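Local coordinates for pyroglutatmate porin OpdO (Pseudomonas aeruginosa, PDB 3SZV), which probably forms an outer-membrane beta-barrel channel of the OprD carboxylate-porin family, through which small solutes are thought to pass, at residues G158-G163 with G196-L201; T202-A207 with L225-D230. All coordinates share one frame; numbering follows the deposited sequence.

Contact 1: G158-G163 with G196-L201; sequences GLTLRG and GGDYRL. With C8E ((hydroxyethyloxy)tri(ethyloxy)octane), chain B.
Residues 159-163 and 196-200 run antiparallel, their short axes 171° apart and 4.7 Å from each other at closest approach. T160 pairs with D198 and R162 with G196 as hydrogen-bonded pairs, alternating with the non-hydrogen-bonded pairs L159–Y199 and L161–G197. A further bond, R200 N to G158 O at 2.7 Å, extends the ladder to the end of strand 186-200.

The alternation sorts the side chains. On the face of L159, L161 and Y199, L159 and Y199 cross at about a right angle: L159 CD1 lies 3.8 Å from Y199 CB, while Y199 CD1 rests near L159 CB. L161 CD2 reaches over the glycine opposite, 3.9 Å from G197 CA. The detergent C8E lies along this face, its C11 3.5 Å from G197 CA and its C13 close to Y199 CB, as expected of the lipid-facing wall of an outer-membrane beta-barrel.

The other face, which by the same reasoning is turned to the lumen, is polar. R162, bent at chi3, brings NH2 to 3.0 Å from D198 OD2, on the syn side of that oxygen, in a salt bridge. The fit is imperfect, since OD2 sits 27° out of the guanidinium plane and the N-H...O angle is 140°. A water in the guanidinium plane accepts from R162 NE and lies 2.8 Å from D198 OD2, to which it can donate. Outer partners hold both groups: K130 O takes R162 NH1, and S208 and H210 bond D198 OD1. A second water joins T160 OG1 to D198 O.

Contact 2: T202-A207 with L225-D230; sequences TPALTA and LVHTLD. With C8E ((hydroxyethyloxy)tri(ethyloxy)octane), chain B.
The beta hairpin formed by strands 205-214 and 218-230, two neighbouring staves of the barrel wall, is joined near its open end by A204-A207 and L225-T228. The axes of strands 205-207 and 225-230 are 4.8 Å apart at closest and 168° from parallel. T206 and V226 form a hydrogen-bonded pair with reciprocal N-to-O distances of 2.9 Å, flanked by the non-hydrogen-bonded pairs L205–H227 and A207–L225. One step farther toward the preceding turn, T228 N donates to A204 O at 2.8 Å. H227 CA also approaches A204 O, in a CA-H...O contact.

L205, A207, L225 and H227 share a face. Both leucines have CG anti to the backbone N, which lets them meet obliquely at their branches, CD1 of L205 standing 3.7 Å from CD1 of L225. The same L225 methyl also touches A207 CB, thus bridging two residues of the facing strand. L205 CD1 lies beside H227 CB, toward the edge of the imidazole and near its plane. Bound detergent is consistent with this face looking to the lipid: O18 of C8E is 3.5 Å from A207 CB, and another C8E lies about 4 Å from the L225 side chain. T206 and V226 project to the opposite face, where V226 packs on K238 and D240 of strand 236-248.

Before the strand starts, T202 makes an ST turn. Its OG1 accepts from A204 N at 3.2 Å and more weakly from L205 N, a bond of only 128° at the hydrogen. The methyl CB of A204, the residue that closes that turn by donating its N-H, sits near H227 NE2 and comes to 3.3 Å from T228 O.

From the N terminus, strand 159-170 is followed, after the short strand 180-182, by strand 186-200, and contact 1 closes the 32-residue excursion between its segments. The chain then turns directly through 201-204 into strand 205-214, and contact 2 closes a shorter, 17-residue excursion on reaching strand 218-230. The two closures are therefore in series, neither nested nor crossed, with centres 13 Å apart. Strands 186-200 and 205-214, one from each contact, are themselves neighbours: Y199 N lies 2.8 Å from A207 O, a probable hydrogen bond, and L201 CD1 packs on A207 CB. Four neighbouring strands of the barrel wall are thus joined edge to edge, and one C8E molecule touches both contacts.

Contact 1: G158-G163 with G196-L201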
loop_
_atom_site.group_PDB
_atom_site.type_symbol
_atom_site.label_atom_id
_atom_site.label_comp_id
_atom_site.label_asym_id
_atom_site.label_seq_id
_atom_site.Cartn_x
_atom_site.Cartn_y
_atom_site.Cartn_z
ATOM N N GLY A 158 -22.940 6.928 -0.670
ATOM C CA GLY A 158 -22.147 6.221 -1.663
ATOM C C GLY A 158 -20.908 6.953 -2.141
ATOM O O GLY A 158 -20.202 6.466 -3.029
ATOM N N LEU A 159 -20.618 8.106 -1.548
ATOM C CA LEU A 159 -19.503 8.933 -1.996
ATOM C C LEU A 159 -18.475 9.153 -0.900
ATOM O O LEU A 159 -18.809 9.629 0.196
ATOM C CB LEU A 159 -20.005 10.286 -2.503
ATOM C CG LEU A 159 -18.914 11.261 -2.961
ATOM C CD1 LEU A 159 -18.219 10.766 -4.240
ATOM C CD2 LEU A 159 -19.504 12.639 -3.192
ATOM N N THR A 160 -17.231 8.786 -1.189
ATOM C CA THR A 160 -16.110 9.087 -0.323
ATOM C C THR A 160 -15.233 10.120 -0.997
ATOM O O THR A 160 -14.808 9.921 -2.138
ATOM C CB THR A 160 -15.280 7.832 -0.047
ATOM O OG1 THR A 160 -16.117 6.861 0.588
ATOM C CG2 THR A 160 -14.085 8.144 0.857
ATOM N N LEU A 161 -14.992 11.234 -0.320
ATOM C CA LEU A 161 -14.078 12.250 -0.808
ATOM C C LEU A 161 -12.864 12.282 0.094
ATOM O O LEU A 161 -13.001 12.278 1.318
ATOM C CB LEU A 161 -14.751 13.621 -0.825
ATOM C CG LEU A 161 -15.984 13.771 -1.706
ATOM C CD1 LEU A 161 -16.667 15.102 -1.411
ATOM C CD2 LEU A 161 -15.583 13.676 -3.164
ATOM N N ARG A 162 -11.678 12.257 -0.497
ATOM C CA ARG A 162 -10.450 12.315 0.289
ATOM C C ARG A 162 -9.517 13.353 -0.278
ATOM O O ARG A 162 -9.544 13.659 -1.474
ATOM C CB ARG A 162 -9.752 10.961 0.318
ATOM C CG ARG A 162 -10.420 9.946 1.244
ATOM C CD ARG A 162 -9.716 8.597 1.160
ATOM N NE ARG A 162 -9.874 8.015 -0.170
ATOM C CZ ARG A 162 -9.154 6.995 -0.633
ATOM N NH1 ARG A 162 -8.199 6.466 0.132
ATOM N NH2 ARG A 162 -9.387 6.516 -1.860
ATOM N N GLY A 163 -8.682 13.911 0.581
ATOM C CA GLY A 163 -7.641 14.800 0.116
ATOM C C GLY A 163 -6.507 14.796 1.111
ATOM O O GLY A 163 -6.711 14.517 2.294
ATOM N N GLY A 196 -9.610 13.355 -4.283
ATOM C CA GLY A 196 -10.233 12.325 -5.093
ATOM C C GLY A 196 -11.564 11.880 -4.535
ATOM O O GLY A 196 -11.853 12.038 -3.335
ATOM N N GLY A 197 -12.380 11.320 -5.414
ATOM C CA GLY A 197 -13.674 10.797 -5.034
ATOM C C GLY A 197 -13.838 9.367 -5.479
ATOM O O GLY A 197 -13.385 8.993 -6.574
ATOM N N ASP A 198 -14.506 8.573 -4.643
ATOM C CA ASP A 198 -14.889 7.213 -4.989
ATOM C C ASP A 198 -16.401 7.165 -4.818
ATOM O O ASP A 198 -16.921 7.384 -3.715
ATOM C CB ASP A 198 -14.205 6.209 -4.061
ATOM C CG ASP A 198 -12.707 6.404 -4.006
ATOM O OD1 ASP A 198 -12.046 6.275 -5.058
ATOM O OD2 ASP A 198 -12.191 6.669 -2.890
ATOM N N TYR A 199 -17.105 6.928 -5.922
ATOM C CA TYR A 199 -18.547 7.073 -5.953
ATOM C C TYR A 199 -19.241 5.785 -6.364
ATOM O O TYR A 199 -19.009 5.270 -7.466
ATOM C CB TYR A 199 -18.956 8.218 -6.894
ATOM C CG TYR A 199 -20.455 8.406 -6.917
ATOM C CD1 TYR A 199 -21.169 8.469 -5.732
ATOM C CD2 TYR A 199 -21.162 8.486 -8.108
ATOM C CE1 TYR A 199 -22.541 8.618 -5.721
ATOM C CE2 TYR A 199 -22.551 8.636 -8.107
ATOM C CZ TYR A 199 -23.228 8.702 -6.906
ATOM O OH TYR A 199 -24.603 8.849 -6.871
ATOM N N ARG A 200 -20.093 5.268 -5.484
ATOM C CA ARG A 200 -20.888 4.094 -5.812
ATOM C C ARG A 200 -22.077 4.498 -6.686
ATOM O O ARG A 200 -23.100 4.970 -6.187
ATOM C CB ARG A 200 -21.326 3.378 -4.530
ATOM C CG ARG A 200 -20.134 3.027 -3.639
ATOM C CD ARG A 200 -20.555 2.234 -2.423
ATOM N NE ARG A 200 -21.039 0.912 -2.805
ATOM C CZ ARG A 200 -21.544 0.032 -1.949
ATOM N NH1 ARG A 200 -21.644 0.343 -0.662
ATOM N NH2 ARG A 200 -21.955 -1.150 -2.384
ATOM N N LEU A 201 -21.906 4.348 -7.998
ATOM C CA LEU A 201 -22.964 4.674 -8.965
ATOM C C LEU A 201 -24.160 3.762 -8.768
ATOM O O LEU A 201 -25.305 4.172 -8.954
ATOM C CB LEU A 201 -22.437 4.514 -10.390
ATOM C CG LEU A 201 -21.143 5.241 -10.757
ATOM C CD1 LEU A 201 -20.814 5.017 -12.222
ATOM C CD2 LEU A 201 -21.278 6.718 -10.468
HETATM C C3 C8E B . -7.834 18.172 -7.528
HETATM C C4 C8E B . -9.355 18.100 -7.479
HETATM C C5 C8E B . -9.866 16.781 -8.046
HETATM C C6 C8E B . -11.340 16.584 -7.715
HETATM C C7 C8E B . -11.620 15.135 -7.351
HETATM C C8 C8E B . -12.593 14.485 -8.324
HETATM O O9 C8E B . -13.785 14.173 -7.639
HETATM C C10 C8E B . -14.745 13.583 -8.486
HETATM C C11 C8E B . -14.996 12.176 -7.954
HETATM O O12 C8E B . -16.264 11.692 -8.339
HETATM C C13 C8E B . -16.267 10.284 -8.439
HETATM C C14 C8E B . -16.826 9.847 -9.785
HETATM O O15 C8E B . -15.743 9.700 -10.668
HETATM C C16 C8E B . -16.052 10.018 -12.004
HETATM C C17 C8E B . -15.062 9.252 -12.873
HETATM O O18 C8E B . -15.630 8.059 -13.360
HETATM C C19 C8E B . -14.846 7.533 -14.407
HETATM C C20 C8E B . -14.966 6.016 -14.467
HETATM O O21 C8E B . -14.630 5.602 -15.774
HETATM O O HOH W 1 -17.506 5.338 -1.715
HETATM O O HOH W 2 -11.663 9.248 -2.059
#

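Contact 2: T202-A207 with L225-D230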
loop_
_atom_site.group_PDB
_atom_site.type_symbol
_atom_site.label_atom_id
_atom_site.label_comp_id
_atom_site.label_asym_id
_atom_site.label_seq_id
_atom_site.Cartn_x
_atom_site.Cartn_y
_atom_site.Cartn_z
ATOM N N THR A 202 -23.865 2.510 -8.439
ATOM C CA THR A 202 -24.862 1.516 -8.085
ATOM C C THR A 202 -24.223 0.690 -6.979
ATOM O O THR A 202 -23.043 0.865 -6.681
ATOM C CB THR A 202 -25.212 0.587 -9.265
ATOM O OG1 THR A 202 -24.121 -0.310 -9.508
ATOM C CG2 THR A 202 -25.494 1.392 -10.535
ATOM N N PRO A 203 -24.997 -0.206 -6.356
ATOM C CA PRO A 203 -24.387 -1.046 -5.318
ATOM C C PRO A 203 -23.226 -1.906 -5.830
ATOM O O PRO A 203 -22.372 -2.292 -5.031
ATOM C CB PRO A 203 -25.558 -1.920 -4.856
ATOM C CG PRO A 203 -26.757 -1.045 -5.085
ATOM C CD PRO A 203 -26.467 -0.329 -6.377
ATOM N N ALA A 204 -23.174 -2.175 -7.134
ATOM C CA ALA A 204 -22.114 -3.028 -7.689
ATOM C C ALA A 204 -20.985 -2.268 -8.392
ATOM O O ALA A 204 -19.901 -2.818 -8.618
ATOM C CB ALA A 204 -22.702 -4.059 -8.642
ATOM N N LEU A 205 -21.239 -1.015 -8.747
ATOM C CA LEU A 205 -20.322 -0.280 -9.614
ATOM C C LEU A 205 -19.830 1.003 -8.960
ATOM O O LEU A 205 -20.631 1.850 -8.560
ATOM C CB LEU A 205 -21.024 0.058 -10.935
ATOM C CG LEU A 205 -20.189 0.767 -11.995
ATOM C CD1 LEU A 205 -19.074 -0.146 -12.490
ATOM C CD2 LEU A 205 -21.090 1.206 -13.149
ATOM N N THR A 206 -18.511 1.127 -8.841
ATOM C CA THR A 206 -17.882 2.278 -8.195
ATOM C C THR A 206 -16.898 2.971 -9.132
ATOM O O THR A 206 -15.996 2.332 -9.676
ATOM C CB THR A 206 -17.140 1.840 -6.918
ATOM O OG1 THR A 206 -18.077 1.209 -6.050
ATOM C CG2 THR A 206 -16.542 3.043 -6.198
ATOM N N ALA A 207 -17.086 4.270 -9.311
ATOM C CA ALA A 207 -16.249 5.074 -10.190
ATOM C C ALA A 207 -15.351 5.945 -9.335
ATOM O O ALA A 207 -15.808 6.518 -8.344
ATOM C CB ALA A 207 -17.121 5.946 -11.075
ATOM N N LEU A 225 -12.743 2.280 -12.536
ATOM C CA LEU A 225 -14.105 1.770 -12.501
ATOM C C LEU A 225 -13.989 0.362 -11.982
ATOM O O LEU A 225 -13.223 -0.439 -12.525
ATOM C CB LEU A 225 -14.701 1.768 -13.917
ATOM C CG LEU A 225 -16.216 1.629 -14.051
ATOM C CD1 LEU A 225 -16.942 2.739 -13.294
ATOM C CD2 LEU A 225 -16.625 1.632 -15.526
ATOM N N VAL A 226 -14.731 0.047 -10.917
ATOM C CA VAL A 226 -14.661 -1.272 -10.319
ATOM C C VAL A 226 -16.073 -1.827 -10.193
ATOM O O VAL A 226 -16.947 -1.212 -9.570
ATOM C CB VAL A 226 -14.007 -1.235 -8.924
ATOM C CG1 VAL A 226 -13.991 -2.611 -8.304
ATOM C CG2 VAL A 226 -12.584 -0.686 -9.026
ATOM N N HIS A 227 -16.291 -2.982 -10.812
ATOM C CA HIS A 227 -17.578 -3.646 -10.779
ATOM C C HIS A 227 -17.459 -4.943 -10.017
ATOM O O HIS A 227 -16.572 -5.757 -10.274
ATOM C CB HIS A 227 -18.087 -3.920 -12.195
ATOM C CG HIS A 227 -19.424 -4.587 -12.221
ATOM N ND1 HIS A 227 -19.577 -5.933 -12.473
ATOM C CD2 HIS A 227 -20.666 -4.098 -11.997
ATOM C CE1 HIS A 227 -20.861 -6.241 -12.420
ATOM N NE2 HIS A 227 -21.543 -5.147 -12.130
ATOM N N THR A 228 -18.366 -5.143 -9.071
ATOM C CA THR A 228 -18.340 -6.350 -8.272
ATOM C C THR A 228 -19.627 -7.129 -8.502
ATOM O O THR A 228 -20.717 -6.649 -8.201
ATOM C CB THR A 228 -18.149 -6.023 -6.784
ATOM O OG1 THR A 228 -16.912 -5.327 -6.599
ATOM C CG2 THR A 228 -18.129 -7.303 -5.953
ATOM N N LEU A 229 -19.493 -8.321 -9.072
ATOM C CA LEU A 229 -20.635 -9.169 -9.363
ATOM C C LEU A 229 -20.646 -10.354 -8.415
ATOM O O LEU A 229 -19.815 -11.248 -8.516
ATOM C CB LEU A 229 -20.571 -9.659 -10.807
ATOM C CG LEU A 229 -21.649 -10.658 -11.231
ATOM C CD1 LEU A 229 -23.039 -10.055 -11.063
ATOM C CD2 LEU A 229 -21.416 -11.102 -12.669
ATOM N N ASP A 230 -21.600 -10.359 -7.494
ATOM C CA ASP A 230 -21.748 -11.472 -6.574
ATOM C C ASP A 230 -22.800 -12.428 -7.120
ATOM O O ASP A 230 -23.957 -12.050 -7.286
ATOM C CB ASP A 230 -22.163 -10.957 -5.198
ATOM C CG ASP A 230 -22.148 -12.041 -4.141
ATOM O OD1 ASP A 230 -22.145 -13.236 -4.505
ATOM O OD2 ASP A 230 -22.146 -11.691 -2.942
HETATM C C3 C8E B . -7.834 18.172 -7.528
HETATM C C4 C8E B . -9.355 18.100 -7.479
HETATM C C5 C8E B . -9.866 16.781 -8.046
HETATM C C6 C8E B . -11.340 16.584 -7.715
HETATM C C7 C8E B . -11.620 15.135 -7.351
HETATM C C8 C8E B . -12.593 14.485 -8.324
HETATM O O9 C8E B . -13.785 14.173 -7.639
HETATM C C10 C8E B . -14.745 13.583 -8.486
HETATM C C11 C8E B . -14.996 12.176 -7.954
HETATM O O12 C8E B . -16.264 11.692 -8.339
HETATM C C13 C8E B . -16.267 10.284 -8.439
HETATM C C14 C8E B . -16.826 9.847 -9.785
HETATM O O15 C8E B . -15.743 9.700 -10.668
HETATM C C16 C8E B . -16.052 10.018 -12.004
HETATM C C17 C8E B . -15.062 9.252 -12.873
HETATM O O18 C8E B . -15.630 8.059 -13.360
HETATM C C19 C8E B . -14.846 7.533 -14.407
HETATM C C20 C8E B . -14.966 6.016 -14.467
HETATM O O21 C8E B . -14.630 5.602 -15.774
#